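Local coordinates for lamina-associated polypeptide 2 isoforms alpha/zeta (Mus musculus, PDB 2V0X), which forms homodimers through a C-terminal, largely helical coiled-coil domain and serves as a component of the nuclear lamina, at the interface of chains A and B. Sequence-based numbering; all coordinates share one arbitrary frame. Chains: chain A/B, Lamina-associated polypeptide 2 isoforms alpha/zeta.

Contact 1: the interface of chains A and B. Residues chain A 47, 184, 187-188, 191, 214; chain B 71, 74-75, 110, 114.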
# COMPACT_ATOMS: atom_id res chain seq x y z
N TRP A 47 -13.15 -6.93 -0.90
CA TRP A 47 -13.66 -7.19 0.45
C TRP A 47 -14.81 -8.20 0.57
O TRP A 47 -15.26 -8.51 1.69
CB TRP A 47 -14.05 -5.88 1.12
CG TRP A 47 -12.86 -5.00 1.44
CD1 TRP A 47 -11.53 -5.32 1.27
CD2 TRP A 47 -12.90 -3.68 1.97
NE1 TRP A 47 -10.75 -4.27 1.68
CE2 TRP A 47 -11.56 -3.25 2.12
CE3 TRP A 47 -13.94 -2.81 2.36
CZ2 TRP A 47 -11.23 -1.98 2.64
CZ3 TRP A 47 -13.61 -1.55 2.88
CH2 TRP A 47 -12.26 -1.15 3.02
N MSE A 184 -5.78 -4.05 3.39
CA MSE A 184 -6.80 -3.68 4.37
C MSE A 184 -7.64 -4.89 4.75
O MSE A 184 -8.05 -5.02 5.91
CB MSE A 184 -7.68 -2.56 3.82
CG MSE A 184 -6.90 -1.23 3.67
SE MSE A 184 -7.55 -0.03 2.27
CE MSE A 184 -8.95 0.82 3.31
N SER A 187 -5.50 -7.18 7.02
CA SER A 187 -5.37 -6.59 8.34
C SER A 187 -6.63 -6.92 9.13
O SER A 187 -6.56 -7.45 10.24
CB SER A 187 -5.23 -5.06 8.22
OG SER A 187 -5.57 -4.42 9.44
N THR A 188 -7.79 -6.65 8.52
CA THR A 188 -9.10 -6.92 9.13
C THR A 188 -9.28 -8.40 9.53
O THR A 188 -9.70 -8.71 10.65
CB THR A 188 -10.20 -6.48 8.14
OG1 THR A 188 -10.16 -5.06 7.99
CG2 THR A 188 -11.58 -6.92 8.60
N ARG A 191 -7.34 -9.11 12.60
CA ARG A 191 -7.91 -8.57 13.83
C ARG A 191 -9.16 -9.32 14.26
O ARG A 191 -9.54 -9.28 15.42
CB ARG A 191 -8.18 -7.06 13.70
CG ARG A 191 -6.88 -6.23 13.57
CD ARG A 191 -7.13 -4.75 13.37
NE ARG A 191 -7.96 -4.15 14.43
CZ ARG A 191 -9.03 -3.39 14.19
NH1 ARG A 191 -9.39 -3.13 12.93
NH2 ARG A 191 -9.76 -2.91 15.20
N PHE A 214 -16.62 -7.87 4.36
CA PHE A 214 -16.24 -6.68 5.11
C PHE A 214 -16.68 -5.42 4.34
O PHE A 214 -16.46 -5.33 3.15
CB PHE A 214 -14.72 -6.73 5.28
CG PHE A 214 -14.12 -5.49 5.86
CD1 PHE A 214 -14.59 -4.97 7.08
CD2 PHE A 214 -13.10 -4.83 5.19
CE1 PHE A 214 -14.04 -3.81 7.61
CE2 PHE A 214 -12.54 -3.67 5.71
CZ PHE A 214 -13.01 -3.15 6.92
N ILE B 71 -14.69 3.72 4.57
CA ILE B 71 -13.64 2.86 4.03
C ILE B 71 -12.21 3.12 4.53
O ILE B 71 -11.50 2.19 4.87
CB ILE B 71 -13.70 2.91 2.48
CG1 ILE B 71 -14.75 1.93 1.99
CG2 ILE B 71 -12.32 2.70 1.82
CD1 ILE B 71 -15.12 2.14 0.53
N VAL B 74 -9.70 2.85 10.03
CA VAL B 74 -9.46 1.53 10.60
C VAL B 74 -10.80 1.06 11.21
O VAL B 74 -11.38 1.76 12.01
CB VAL B 74 -8.39 1.64 11.70
CG1 VAL B 74 -8.23 0.33 12.43
CG2 VAL B 74 -7.06 2.11 11.10
N PRO B 75 -11.31 -0.11 10.81
CA PRO B 75 -12.58 -0.53 11.39
C PRO B 75 -12.50 -0.74 12.90
O PRO B 75 -11.48 -1.19 13.43
CB PRO B 75 -12.93 -1.79 10.62
CG PRO B 75 -11.63 -2.35 10.25
CD PRO B 75 -10.78 -1.14 9.89
N LEU B 110 -1.52 -4.56 13.11
CA LEU B 110 -2.54 -4.76 12.07
C LEU B 110 -3.30 -3.46 11.77
O LEU B 110 -3.70 -3.22 10.62
CB LEU B 110 -3.52 -5.88 12.47
CG LEU B 110 -2.97 -7.31 12.62
CD1 LEU B 110 -3.83 -8.16 13.55
CD2 LEU B 110 -2.82 -7.97 11.27
N TYR B 114 -3.35 -1.40 8.24
CA TYR B 114 -4.56 -0.95 7.58
C TYR B 114 -4.45 0.52 7.23
O TYR B 114 -4.75 0.93 6.10
CB TYR B 114 -5.78 -1.18 8.48
CG TYR B 114 -7.11 -0.90 7.81
CD1 TYR B 114 -7.94 -1.94 7.42
CD2 TYR B 114 -7.55 0.41 7.58
CE1 TYR B 114 -9.16 -1.71 6.81
CE2 TYR B 114 -8.80 0.66 6.96
CZ TYR B 114 -9.59 -0.41 6.58
OH TYR B 114 -10.81 -0.21 5.99
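A:Met184, a selenomethionine, lies against B:Tyr114 where the long helices A:152-196 and B:100-146 pack together in the coiled-coil dimerization domain of LAP2alpha. Apolar packing centres on the tyrosine ring. A:Met184 CG sits over the middle of one face, 3.9 Å from the centroid, as a CH-pi contact, while B:Pro75 CD of the tyrosine's own chain covers the opposite face near the rim. The ring is thus clamped between the partner helix and its own loop. With CG anti to its backbone N (chi1 -173°), B:Tyr114 sends its hydroxyl toward the A:Trp47 indole, whose rim atom CH2 lies 3.4 Å from OH. The indole rim also meets B:Ile71, CZ3 to CG1 at 3.8 Å. Nearby, the A:Phe214 ring touches the proline, CZ to CG of B:Pro75 at 3.7 Å, and meets the tyrosine hydroxyl edge-on.

Hydrogen bonds fix the polar atoms. Within chain B, B:Tyr114 OH donates to B:Ile71 O at 2.7 Å, in the carbonyl plane, which would hold the ring's tip in place. Across the interface, A:Ser187 OG donates to B:Leu110 O from above the carbonyl plane, away from its lone pairs. A:Arg191 comes end-on to the B:Pro75 carbonyl: NH1 at 2.9 Å and NH2 at 3.0 Å both donate to its O, which lies close to the guanidinium plane. The aliphatic stem of A:Arg191 runs alongside B:Leu110 in the opposite direction, CG to CB at 3.6 Å.

Contact 2: the interface of chains A and B. Residues chain A 74-77, 107, 111; chain B 188, 191, 217-219.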
# COMPACT_ATOMS: atom_id res chain seq x y z
N VAL A 74 8.47 -11.57 1.50
CA VAL A 74 8.02 -11.67 2.87
C VAL A 74 9.23 -12.18 3.66
O VAL A 74 9.78 -13.24 3.35
CB VAL A 74 6.83 -12.66 2.96
CG1 VAL A 74 6.40 -12.86 4.41
CG2 VAL A 74 5.67 -12.14 2.13
N PRO A 75 9.69 -11.40 4.66
CA PRO A 75 10.86 -11.85 5.43
C PRO A 75 10.60 -13.14 6.21
O PRO A 75 9.53 -13.35 6.77
CB PRO A 75 11.15 -10.66 6.33
CG PRO A 75 9.78 -10.10 6.59
CD PRO A 75 9.11 -10.18 5.23
N LYS A 76 11.60 -14.01 6.18
CA LYS A 76 11.52 -15.29 6.84
C LYS A 76 11.90 -15.22 8.32
O LYS A 76 12.62 -14.30 8.76
CB LYS A 76 12.43 -16.29 6.12
CG LYS A 76 12.10 -16.46 4.65
CD LYS A 76 13.22 -17.18 3.93
CE LYS A 76 12.84 -17.50 2.48
NZ LYS A 76 11.67 -18.41 2.41
N VAL A 77 11.42 -16.18 9.08
CA VAL A 77 11.75 -16.24 10.50
C VAL A 77 13.15 -16.87 10.56
O VAL A 77 13.34 -18.00 10.12
CB VAL A 77 10.71 -17.08 11.30
CG1 VAL A 77 11.05 -17.08 12.79
CG2 VAL A 77 9.32 -16.53 11.08
N ASP A 107 -0.20 -15.01 11.64
CA ASP A 107 1.01 -14.96 10.83
C ASP A 107 0.64 -14.80 9.36
O ASP A 107 1.24 -14.01 8.65
CB ASP A 107 1.85 -16.23 10.99
CG ASP A 107 3.23 -16.08 10.36
OD1 ASP A 107 3.91 -15.07 10.64
OD2 ASP A 107 3.61 -16.97 9.56
N CYS A 111 1.60 -11.73 6.96
CA CYS A 111 2.38 -12.06 5.77
C CYS A 111 1.72 -11.47 4.52
O CYS A 111 2.37 -10.83 3.71
CB CYS A 111 2.57 -13.58 5.66
SG CYS A 111 3.89 -14.22 6.76
N THR B 188 6.05 -6.52 9.88
CA THR B 188 7.25 -7.12 10.45
C THR B 188 7.27 -6.97 11.98
O THR B 188 7.61 -7.91 12.68
CB THR B 188 8.50 -6.51 9.79
OG1 THR B 188 8.44 -6.77 8.38
CG2 THR B 188 9.79 -7.09 10.36
N ARG B 191 4.87 -9.48 13.46
CA ARG B 191 5.42 -10.83 13.39
C ARG B 191 6.59 -11.06 14.34
O ARG B 191 6.80 -12.19 14.78
CB ARG B 191 5.79 -11.22 11.94
CG ARG B 191 4.56 -11.33 11.02
CD ARG B 191 4.95 -11.61 9.57
NE ARG B 191 5.55 -12.93 9.39
CZ ARG B 191 6.70 -13.16 8.76
NH1 ARG B 191 7.39 -12.15 8.25
NH2 ARG B 191 7.13 -14.40 8.59
N GLY B 217 14.68 -9.40 4.08
CA GLY B 217 15.30 -10.72 4.05
C GLY B 217 14.76 -11.61 5.16
O GLY B 217 14.07 -12.60 4.90
N THR B 218 15.12 -11.28 6.40
CA THR B 218 14.63 -12.04 7.54
C THR B 218 14.05 -11.09 8.61
O THR B 218 14.44 -9.92 8.70
CB THR B 218 15.71 -12.95 8.19
OG1 THR B 218 16.75 -12.14 8.74
CG2 THR B 218 16.29 -13.92 7.16
N LEU B 219 13.16 -11.62 9.43
CA LEU B 219 12.50 -10.85 10.48
C LEU B 219 13.49 -10.16 11.42
O LEU B 219 13.31 -9.00 11.80
CB LEU B 219 11.59 -11.80 11.27
CG LEU B 219 10.15 -11.46 11.64
CD1 LEU B 219 9.39 -10.89 10.45
CD2 LEU B 219 9.49 -12.75 12.16
O HOH W 1 5.98 -16.80 8.87
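B:Arg191 reaches from helix B:152-196 to A:Asp107 and the loop around A:Pro75, making this a polar patch of the LAP2alpha homodimer interface. The charged pairing is a salt bridge: NE donates to the A:Asp107 carboxylate oxygen OD1 at 3.0 Å in a nearly straight bond (171° at H), on the syn side but 26° out of the carboxylate plane. The other oxygen, OD2, is linked to NH2 through water 1, which lies 2.7 Å from that nitrogen. A bend at chi3 (67°) turns the guanidinium so that NH1 and NH2 both donate end-on to A:Pro75 O, NH1 at 2.9 Å. A:Cys111 SG rests over one guanidinium face, offset toward the rim and 3.6 Å from CZ. A leucine in place of B:Arg191 would probably leave the A:Asp107 carboxylate without its charged mate and the A:Pro75 carbonyl without either guanidinium donor.

Backbone bonds pair the two chains as a parallel beta bridge between A:Lys76 and B:Thr218. A:Lys76 N donates to B:Gly217 O at 3.1 Å, and B:Leu219 N donates to A:Lys76 O at 2.8 Å.

Apolar contacts border these bonds: A:Val77 CG2 and B:Leu219 CD2 meet at 3.9 Å, the two side chains running alongside each other in the same direction, while A:Pro75 CG faces B:Leu219 CD1. In the fold, the loop between helices A:66-72 and A:79-83 is flanked by helix B:152-196, through B:Arg191, and by the chain B segment after helix B:203-211.

Contact 3: the interface of chains A and B. Residues chain A 78, 80-81; chain B 195-196, 209, 219-221, 224, 228.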
# COMPACT_ATOMS: atom_id res chain seq x y z
N ASP A 78 14.12 -16.12 11.06
CA ASP A 78 15.50 -16.59 11.16
C ASP A 78 15.59 -17.97 11.79
O ASP A 78 14.93 -18.26 12.80
CB ASP A 78 16.32 -15.61 12.00
CG ASP A 78 16.24 -14.20 11.48
OD1 ASP A 78 17.29 -13.69 11.03
OD2 ASP A 78 15.14 -13.61 11.53
N GLU A 80 17.93 -19.14 13.51
CA GLU A 80 18.44 -18.96 14.88
C GLU A 80 17.28 -18.92 15.87
O GLU A 80 17.30 -19.59 16.90
CB GLU A 80 19.23 -17.65 15.00
CG GLU A 80 20.62 -17.65 14.32
CD GLU A 80 20.62 -17.04 12.91
OE1 GLU A 80 21.70 -16.63 12.44
OE2 GLU A 80 19.54 -16.97 12.27
N ILE A 81 16.26 -18.13 15.53
CA ILE A 81 15.07 -17.99 16.36
C ILE A 81 14.26 -19.29 16.38
O ILE A 81 13.77 -19.71 17.42
CB ILE A 81 14.20 -16.81 15.87
CG1 ILE A 81 14.96 -15.49 16.05
CG2 ILE A 81 12.85 -16.79 16.57
CD1 ILE A 81 15.21 -15.12 17.49
N TRP B 195 6.42 -14.25 16.77
CA TRP B 195 7.41 -15.31 16.76
C TRP B 195 8.31 -15.40 18.00
O TRP B 195 8.84 -16.47 18.29
CB TRP B 195 8.25 -15.28 15.47
CG TRP B 195 7.47 -15.81 14.33
CD1 TRP B 195 6.72 -15.07 13.44
CD2 TRP B 195 7.26 -17.19 13.99
NE1 TRP B 195 6.05 -15.91 12.59
CE2 TRP B 195 6.35 -17.21 12.90
CE3 TRP B 195 7.73 -18.40 14.50
CZ2 TRP B 195 5.91 -18.40 12.31
CZ3 TRP B 195 7.30 -19.59 13.92
CH2 TRP B 195 6.39 -19.58 12.84
N LEU B 196 8.48 -14.30 18.72
CA LEU B 196 9.28 -14.31 19.93
C LEU B 196 8.49 -14.81 21.15
O LEU B 196 9.08 -15.26 22.13
CB LEU B 196 9.85 -12.92 20.23
CG LEU B 196 11.01 -12.44 19.37
CD1 LEU B 196 11.44 -11.08 19.86
CD2 LEU B 196 12.18 -13.42 19.45
N LEU B 209 15.88 -7.71 19.93
CA LEU B 209 15.50 -8.18 18.60
C LEU B 209 14.27 -7.47 18.04
O LEU B 209 14.19 -7.16 16.85
CB LEU B 209 15.26 -9.70 18.62
CG LEU B 209 16.49 -10.58 18.84
CD1 LEU B 209 16.01 -11.98 18.99
CD2 LEU B 209 17.48 -10.50 17.67
N LEU B 219 13.16 -11.62 9.43
CA LEU B 219 12.50 -10.85 10.48
C LEU B 219 13.49 -10.16 11.42
O LEU B 219 13.31 -9.00 11.80
CB LEU B 219 11.59 -11.80 11.27
CG LEU B 219 10.15 -11.46 11.64
CD1 LEU B 219 9.39 -10.89 10.45
CD2 LEU B 219 9.49 -12.75 12.16
N PHE B 220 14.58 -10.84 11.75
CA PHE B 220 15.56 -10.27 12.67
C PHE B 220 16.96 -10.05 12.11
O PHE B 220 17.86 -9.61 12.85
CB PHE B 220 15.64 -11.14 13.93
CG PHE B 220 14.32 -11.32 14.64
CD1 PHE B 220 13.64 -12.53 14.57
CD2 PHE B 220 13.81 -10.31 15.44
CE1 PHE B 220 12.46 -12.74 15.29
CE2 PHE B 220 12.63 -10.49 16.16
CZ PHE B 220 11.95 -11.71 16.09
N GLY B 221 17.15 -10.36 10.83
CA GLY B 221 18.45 -10.21 10.18
C GLY B 221 19.17 -8.90 10.47
O GLY B 221 18.54 -7.84 10.55
N VAL B 224 20.11 -10.42 14.73
CA VAL B 224 20.08 -11.79 15.26
C VAL B 224 21.42 -12.37 15.75
O VAL B 224 21.51 -12.85 16.88
CB VAL B 224 19.40 -12.76 14.25
CG1 VAL B 224 20.25 -12.96 13.01
CG2 VAL B 224 19.07 -14.09 14.91
N ILE B 228 22.30 -14.55 19.02
CA ILE B 228 22.29 -15.99 18.77
C ILE B 228 23.19 -16.34 17.58
O ILE B 228 22.97 -15.86 16.46
CB ILE B 228 20.87 -16.52 18.47
CG1 ILE B 228 19.90 -16.16 19.61
CG2 ILE B 228 20.90 -18.04 18.31
CD1 ILE B 228 18.45 -16.41 19.29
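This is a mainly apolar patch of the two-fold LAP2alpha homodimer interface, in which the short helix A:79-83 and the residue before it dock against the end of helix B:152-196, helix B:203-211 and the segment after it, adding to the contact made by the long helices. A:Ile81 carries much of the apolar contact. With CG1 anti to the carbonyl carbon (chi1 -65°), the longer branch is turned toward chain B, and its CD1 meets B:Leu209 CD1 tip to tip at 3.6 Å. The same methyl touches B:Leu196 CD2 and B:Ile228 CD1, the latter at 3.9 Å. Farther back on the branch, CG1 lies against CD1 of the B:Phe220 ring, the two side chains crossing at about a right angle.

A:Glu80 contributes mainly its aliphatic part: CB approaches CG2 of B:Ile228 at 3.7 Å. It also lies near a methyl of B:Val224, but that residue is poorly ordered and the packing there is less certain.

A:Asp78 supplies the polar anchor. Its side chain passes B:Phe220 at a slant, with carboxylate and ring planes 45° apart, and OD2 lies 3.5 Å from B:Phe220 CB. That oxygen accepts a hydrogen bond from B:Phe220 N at 2.8 Å, on the syn side and 22° out of the carboxylate plane.

Contact 2 and contact 3 are neighbours, with C-alpha centres about 10 Å apart, and share B:Leu219; the chain A segment runs directly from one into the other, as does the chain B stretch after helix B:203-211. The centre of contact 1 lies about 20 Å from that of contact 2 and 28 Å from that of contact 3. Contact 1 draws on several elements of contact 2 with the chains exchanged: B:Pro75 and helix B:100-146 replace A:Pro75 and A:100-146, and A:Arg191 replaces B:Arg191. The two-fold dimer therefore uses this arginine–proline grip in both directions, and every contact has a twin tying the chains together.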